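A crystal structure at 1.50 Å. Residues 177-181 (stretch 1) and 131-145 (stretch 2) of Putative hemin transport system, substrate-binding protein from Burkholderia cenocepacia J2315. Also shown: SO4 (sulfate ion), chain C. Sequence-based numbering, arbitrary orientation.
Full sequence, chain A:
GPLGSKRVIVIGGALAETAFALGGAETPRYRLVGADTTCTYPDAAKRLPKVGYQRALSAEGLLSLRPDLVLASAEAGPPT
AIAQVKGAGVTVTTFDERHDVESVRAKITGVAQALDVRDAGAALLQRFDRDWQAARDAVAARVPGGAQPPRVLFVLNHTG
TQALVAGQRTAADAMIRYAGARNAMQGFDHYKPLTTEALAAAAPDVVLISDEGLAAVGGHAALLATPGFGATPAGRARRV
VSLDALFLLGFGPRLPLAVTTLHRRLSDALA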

ATOM      1  N   ARG A 177      12.788   4.898  -0.921  1.00 10.08           N
ATOM      2  CA  ARG A 177      13.415   6.148  -0.535  1.00 11.06           C
ATOM      3  C   ARG A 177      13.134   6.580   0.895  1.00 10.80           C
ATOM      4  O   ARG A 177      14.060   7.052   1.593  1.00 11.73           O
ATOM      5  CB  ARG A 177      12.987   7.257  -1.464  1.00 12.01           C
ATOM      6  CG  ARG A 177      13.636   7.095  -2.833  1.00 13.93           C
ATOM      7  CD  ARG A 177      13.234   8.239  -3.785  1.00 15.65           C
ATOM      8  NE  ARG A 177      11.856   8.114  -4.225  1.00 17.27           N
ATOM      9  CZ  ARG A 177      10.865   8.965  -3.989  1.00 18.20           C
ATOM     10  NH1 ARG A 177      11.078  10.106  -3.336  1.00 20.95           N
ATOM     11  NH2 ARG A 177       9.650   8.677  -4.461  1.00 17.81           N
ATOM     12  N   TYR A 178      11.929   6.357   1.421  1.00 10.23           N
ATOM     13  CA  TYR A 178      11.685   6.675   2.820  1.00 10.27           C
ATOM     14  C   TYR A 178      12.549   5.852   3.799  1.00 10.49           C
ATOM     15  O   TYR A 178      12.875   6.300   4.892  1.00 11.04           O
ATOM     16  CB  TYR A 178      10.210   6.486   3.180  1.00 10.23           C
ATOM     17  CG  TYR A 178       9.285   7.577   2.684  1.00 10.65           C
ATOM     18  CD1 TYR A 178       9.621   8.934   2.838  1.00 11.00           C
ATOM     19  CD2 TYR A 178       8.032   7.272   2.147  1.00 11.36           C
ATOM     20  CE1 TYR A 178       8.746   9.932   2.468  1.00 11.43           C
ATOM     21  CE2 TYR A 178       7.170   8.262   1.774  1.00 12.18           C
ATOM     22  CZ  TYR A 178       7.510   9.597   1.946  1.00 11.97           C
ATOM     23  OH  TYR A 178       6.631  10.634   1.548  1.00 13.43           O
ATOM     24  N   ALA A 179      12.873   4.629   3.386  1.00 10.26           N
ATOM     25  CA  ALA A 179      13.684   3.767   4.204  1.00 10.48           C
ATOM     26  C   ALA A 179      15.176   4.028   4.054  1.00 10.92           C
ATOM     27  O   ALA A 179      15.956   3.234   4.608  1.00 11.76           O
ATOM     28  CB  ALA A 179      13.366   2.319   3.930  1.00 10.12           C
ATOM     29  N   GLY A 180      15.582   5.084   3.355  1.00 10.97           N
ATOM     30  CA  GLY A 180      16.994   5.461   3.275  1.00 11.57           C
ATOM     31  C   GLY A 180      17.726   4.780   2.147  1.00 11.88           C
ATOM     32  O   GLY A 180      18.957   4.765   2.142  1.00 13.26           O
ATOM     33  N   ALA A 181      17.008   4.196   1.208  1.00 11.14           N
ATOM     34  CA  ALA A 181      17.596   3.496   0.095  1.00 11.35           C
ATOM     35  C   ALA A 181      17.299   4.185  -1.233  1.00 11.74           C
ATOM     36  O   ALA A 181      16.688   5.257  -1.245  1.00 11.96           O
ATOM     37  CB  ALA A 181      17.114   2.062   0.089  1.00 11.16           C
TER
HETATM   38  S   SO4 C 401       8.346  13.487   0.921  1.00 16.34           S
HETATM   39  O1  SO4 C 401       7.250  13.105   1.742  1.00 17.20           O
HETATM   40  O2  SO4 C 401       8.256  14.909   0.461  1.00 18.44           O
HETATM   41  O3  SO4 C 401       9.634  13.249   1.587  1.00 23.44           O
HETATM   42  O4  SO4 C 401       8.444  12.769  -0.309  1.00 23.17           O
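Stretch 2 (131-145) DWQAARDAVAARVPG

Stretch 2 enters as a helix that has begun earlier in the chain and continues into an extended segment, Arg 142 to Pro 144; it lies along the end of another helix, where stretch 1 leaves helical geometry at Ala 179. The two backbones come closest at two points, Val 139 CA to Ala 179 CA at 6.0 Å and Val 143 CA to Gly 180 CA at 5.8 Å, so that both chains advance together from the aromatic end of the contact to the loop end. No direct hydrogen bond joins them; the 339 Å² buried between them, both sides summed, is mainly a matter of packing.

Tyr 178 covers the most surface. Its CA-to-CB bond points sideways, but with chi1 in the m well the ring swings nearer to stretch 2. Trp 132, chi1 t, presents the edge of its indole to one face of the tyrosine ring: the six-membered rings have centroids 5.1 Å apart and planes at 86°, with Trp 132 CH2 3.8 Å from Tyr 178 CD1. One helical turn on, Arg 136 reaches the tyrosine edge, its NH1 3.6 Å from Tyr 178 CD1. The same two side chains share a sulfate ion, probably from the crystallisation liquor: Tyr 178 OH donates to SO4 O1 at 2.6 Å and Arg 136 NH2 to SO4 O3 at 3.1 Å. A water completes a second bridge, accepting from Arg 136 NH1 at 2.9 Å and donating to Tyr 178 O, also at 2.9 Å.

Val 139 is the next largest contributor. Its CA-to-CB bond points toward stretch 1, and with chi1 t Val 139 CG1 lies against the turn, 3.4 Å from Tyr 178 O, 3.7 Å from Ala 179 C and 3.7 Å from Gly 180 N. That turn is held by a backbone hydrogen bond from Gly 180 N to Arg 177 O, 3.0 Å.

Gly 180, at phi 88° and psi 15°, adopts a conformation in which a CB would jam against the preceding carbonyl oxygen. A CB there would also point toward stretch 2, only 3.3 Å from Val 139 CG1 and 3.5 Å from Pro 144 CD. Without a CB, Gly 180 leaves room for Val 139 CG1 and Pro 144 CD. Nearby, Val 143 CG1 approaches Gly 180 O to 3.9 Å, and Pro 144 CG lies 3.7 Å from Ala 179 O, a carbonyl buried here without a hydrogen-bond partner. The CB of Ala 179 itself points away from stretch 2.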

ATOM      1  N   ASP A 131       4.448   9.514  15.321  1.00 13.44           N
ATOM      2  CA  ASP A 131       5.090   8.299  14.867  1.00 13.39           C
ATOM      3  C   ASP A 131       5.942   8.518  13.615  1.00 12.50           C
ATOM      4  O   ASP A 131       7.023   7.909  13.438  1.00 12.72           O
ATOM      5  CB  ASP A 131       4.064   7.211  14.602  1.00 14.13           C
ATOM      6  CG  ASP A 131       3.388   6.713  15.866  1.00 15.96           C
ATOM      7  OD1 ASP A 131       3.860   6.935  16.981  1.00 19.11           O
ATOM      8  OD2 ASP A 131       2.370   6.060  15.753  1.00 17.99           O
ATOM      9  N   TRP A 132       5.444   9.359  12.716  1.00 11.76           N
ATOM     10  CA  TRP A 132       6.205   9.663  11.517  1.00 11.50           C
ATOM     11  C   TRP A 132       7.560  10.320  11.838  1.00 12.19           C
ATOM     12  O   TRP A 132       8.581   9.977  11.264  1.00 11.91           O
ATOM     13  CB  TRP A 132       5.393  10.514  10.599  1.00 11.35           C
ATOM     14  CG  TRP A 132       6.100  10.803   9.300  1.00 11.39           C
ATOM     15  CD1 TRP A 132       6.412  12.014   8.833  1.00 12.18           C
ATOM     16  CD2 TRP A 132       6.560   9.860   8.319  1.00 11.40           C
ATOM     17  NE1 TRP A 132       7.055  11.906   7.635  1.00 12.30           N
ATOM     18  CE2 TRP A 132       7.182  10.595   7.301  1.00 12.31           C
ATOM     19  CE3 TRP A 132       6.538   8.476   8.233  1.00 11.93           C
ATOM     20  CZ2 TRP A 132       7.713  10.015   6.164  1.00 12.85           C
ATOM     21  CZ3 TRP A 132       7.120   7.880   7.116  1.00 12.25           C
ATOM     22  CH2 TRP A 132       7.666   8.659   6.077  1.00 12.62           C
ATOM     23  N   GLN A 133       7.563  11.298  12.728  1.00 12.89           N
ATOM     24  CA  GLN A 133       8.814  11.902  13.104  1.00 14.46           C
ATOM     25  C   GLN A 133       9.802  10.883  13.693  1.00 14.33           C
ATOM     26  O   GLN A 133      10.984  10.894  13.370  1.00 15.06           O
ATOM     27  CB  GLN A 133       8.592  13.063  14.091  1.00 16.93           C
ATOM     28  CG  GLN A 133       9.895  13.750  14.464  1.00 20.12           C
ATOM     29  CD  GLN A 133      10.538  14.443  13.278  1.00 21.87           C
ATOM     30  OE1 GLN A 133       9.934  15.345  12.690  1.00 25.32           O
ATOM     31  NE2 GLN A 133      11.772  14.018  12.911  1.00 22.40           N
ATOM     32  N   ALA A 134       9.309   9.984  14.516  1.00 14.47           N
ATOM     33  CA  ALA A 134      10.129   8.898  15.075  1.00 15.18           C
ATOM     34  C   ALA A 134      10.677   8.015  13.981  1.00 15.22           C
ATOM     35  O   ALA A 134      11.811   7.610  14.033  1.00 16.44           O
ATOM     36  CB  ALA A 134       9.317   8.118  16.102  1.00 15.22           C
ATOM     37  N   ALA A 135       9.876   7.674  12.988  1.00 13.99           N
ATOM     38  CA  ALA A 135      10.328   6.846  11.875  1.00 13.82           C
ATOM     39  C   ALA A 135      11.418   7.588  11.072  1.00 13.99           C
ATOM     40  O   ALA A 135      12.462   7.027  10.738  1.00 13.51           O
ATOM     41  CB  ALA A 135       9.131   6.491  11.007  1.00 13.22           C
ATOM     42  N   ARG A 136      11.210   8.869  10.803  1.00 13.93           N
ATOM     43  CA  ARG A 136      12.220   9.690  10.131  1.00 14.96           C
ATOM     44  C   ARG A 136      13.536   9.635  10.911  1.00 15.09           C
ATOM     45  O   ARG A 136      14.583   9.450  10.319  1.00 15.53           O
ATOM     46  CB  ARG A 136      11.785  11.134  10.064  1.00 16.23           C
ATOM     47  CG  ARG A 136      10.717  11.423   9.069  1.00 17.64           C
ATOM     48  CD  ARG A 136      11.136  11.214   7.647  1.00 18.64           C
ATOM     49  NE  ARG A 136      10.386  12.101   6.749  1.00 19.90           N
ATOM     50  CZ  ARG A 136      10.559  12.149   5.420  1.00 19.65           C
ATOM     51  NH1 ARG A 136      11.470  11.337   4.846  1.00 19.44           N
ATOM     52  NH2 ARG A 136       9.837  13.011   4.689  1.00 19.93           N
ATOM     53  N   ASP A 137      13.445   9.801  12.234  1.00 16.69           N
ATOM     54  CA  ASP A 137      14.605   9.721  13.129  1.00 19.12           C
ATOM     55  C   ASP A 137      15.302   8.379  13.077  1.00 18.23           C
ATOM     56  O   ASP A 137      16.535   8.332  13.030  1.00 19.43           O
ATOM     57  CB  ASP A 137      14.222  10.008  14.600  1.00 20.35           C
ATOM     58  CG  ASP A 137      13.842  11.462  14.845  1.00 21.77           C
ATOM     59  OD1 ASP A 137      14.044  12.318  13.926  1.00 20.22           O
ATOM     60  OD2 ASP A 137      13.335  11.741  15.976  1.00 22.88           O
ATOM     61  N   ALA A 138      14.525   7.309  13.068  1.00 17.71           N
ATOM     62  CA  ALA A 138      15.093   5.951  13.019  1.00 17.35           C
ATOM     63  C   ALA A 138      15.879   5.733  11.706  1.00 17.14           C
ATOM     64  O   ALA A 138      16.990   5.194  11.677  1.00 18.02           O
ATOM     65  CB  ALA A 138      13.990   4.921  13.163  1.00 17.86           C
ATOM     66  N   VAL A 139      15.313   6.176  10.598  1.00 15.47           N
ATOM     67  CA  VAL A 139      15.948   6.031   9.281  1.00 15.82           C
ATOM     68  C   VAL A 139      17.217   6.873   9.185  1.00 16.58           C
ATOM     69  O   VAL A 139      18.278   6.385   8.754  1.00 16.92           O
ATOM     70  CB  VAL A 139      14.960   6.373   8.157  1.00 14.89           C
ATOM     71  CG1 VAL A 139      15.640   6.415   6.798  1.00 14.89           C
ATOM     72  CG2 VAL A 139      13.860   5.342   8.141  1.00 14.77           C
ATOM     73  N   ALA A 140      17.129   8.106   9.676  1.00 16.88           N
ATOM     74  CA  ALA A 140      18.235   9.045   9.605  1.00 18.72           C
ATOM     75  C   ALA A 140      19.441   8.592  10.453  1.00 19.88           C
ATOM     76  O   ALA A 140      20.548   8.973  10.124  1.00 21.44           O
ATOM     77  CB  ALA A 140      17.779  10.436  10.008  1.00 19.34           C
ATOM     78  N   ALA A 141      19.200   7.746  11.459  1.00 21.49           N
ATOM     79  CA  ALA A 141      20.237   7.352  12.419  1.00 22.39           C
ATOM     80  C   ALA A 141      21.329   6.572  11.693  1.00 23.39           C
ATOM     81  O   ALA A 141      22.526   6.724  11.975  1.00 25.14           O
ATOM     82  CB  ALA A 141      19.635   6.522  13.529  1.00 23.02           C
ATOM     83  N   ARG A 142      20.921   5.727  10.756  1.00 21.92           N
ATOM     84  CA  ARG A 142      21.873   4.919  10.054  1.00 23.29           C
ATOM     85  C   ARG A 142      21.328   4.423   8.712  1.00 20.54           C
ATOM     86  O   ARG A 142      20.245   3.835   8.634  1.00 19.99           O
ATOM     87  CB  ARG A 142      22.260   3.752  10.946  1.00 27.36           C
ATOM     88  CG  ARG A 142      23.562   3.113  10.595  1.00 32.30           C
ATOM     89  CD  ARG A 142      23.890   2.003  11.582  1.00 35.67           C
ATOM     90  NE  ARG A 142      24.055   2.477  12.969  1.00 40.30           N
ATOM     91  CZ  ARG A 142      25.205   2.850  13.529  1.00 41.75           C
ATOM     92  NH1 ARG A 142      26.350   2.838  12.844  1.00 43.44           N
ATOM     93  NH2 ARG A 142      25.209   3.241  14.796  1.00 42.90           N
ATOM     94  N   VAL A 143      22.130   4.625   7.682  1.00 18.49           N
ATOM     95  CA  VAL A 143      21.789   4.154   6.342  1.00 17.10           C
ATOM     96  C   VAL A 143      21.946   2.640   6.337  1.00 15.84           C
ATOM     97  O   VAL A 143      22.948   2.111   6.820  1.00 16.55           O
ATOM     98  CB  VAL A 143      22.758   4.764   5.307  1.00 18.06           C
ATOM     99  CG1 VAL A 143      22.418   4.340   3.898  1.00 17.86           C
ATOM    100  CG2 VAL A 143      22.770   6.295   5.414  1.00 19.37           C
ATOM    101  N   PRO A 144      20.964   1.910   5.807  1.00 13.80           N
ATOM    102  CA  PRO A 144      21.130   0.449   5.647  1.00 13.23           C
ATOM    103  C   PRO A 144      22.436   0.140   4.902  1.00 13.74           C
ATOM    104  O   PRO A 144      22.651   0.663   3.799  1.00 13.71           O
ATOM    105  CB  PRO A 144      19.901   0.038   4.850  1.00 12.81           C
ATOM    106  CG  PRO A 144      18.861   1.069   5.277  1.00 12.64           C
ATOM    107  CD  PRO A 144      19.655   2.353   5.324  1.00 13.77           C
ATOM    108  N   GLY A 145      23.275  -0.715   5.494  1.00 13.85           N
ATOM    109  CA  GLY A 145      24.581  -0.999   4.931  1.00 14.85           C
ATOM    110  C   GLY A 145      25.716  -0.121   5.374  1.00 17.33           C
ATOM    111  O   GLY A 145      26.883  -0.428   5.087  1.00 17.65           O
TER
HETATM  112  O   HOH W   1      13.109   9.043   5.657  1.00 18.23           O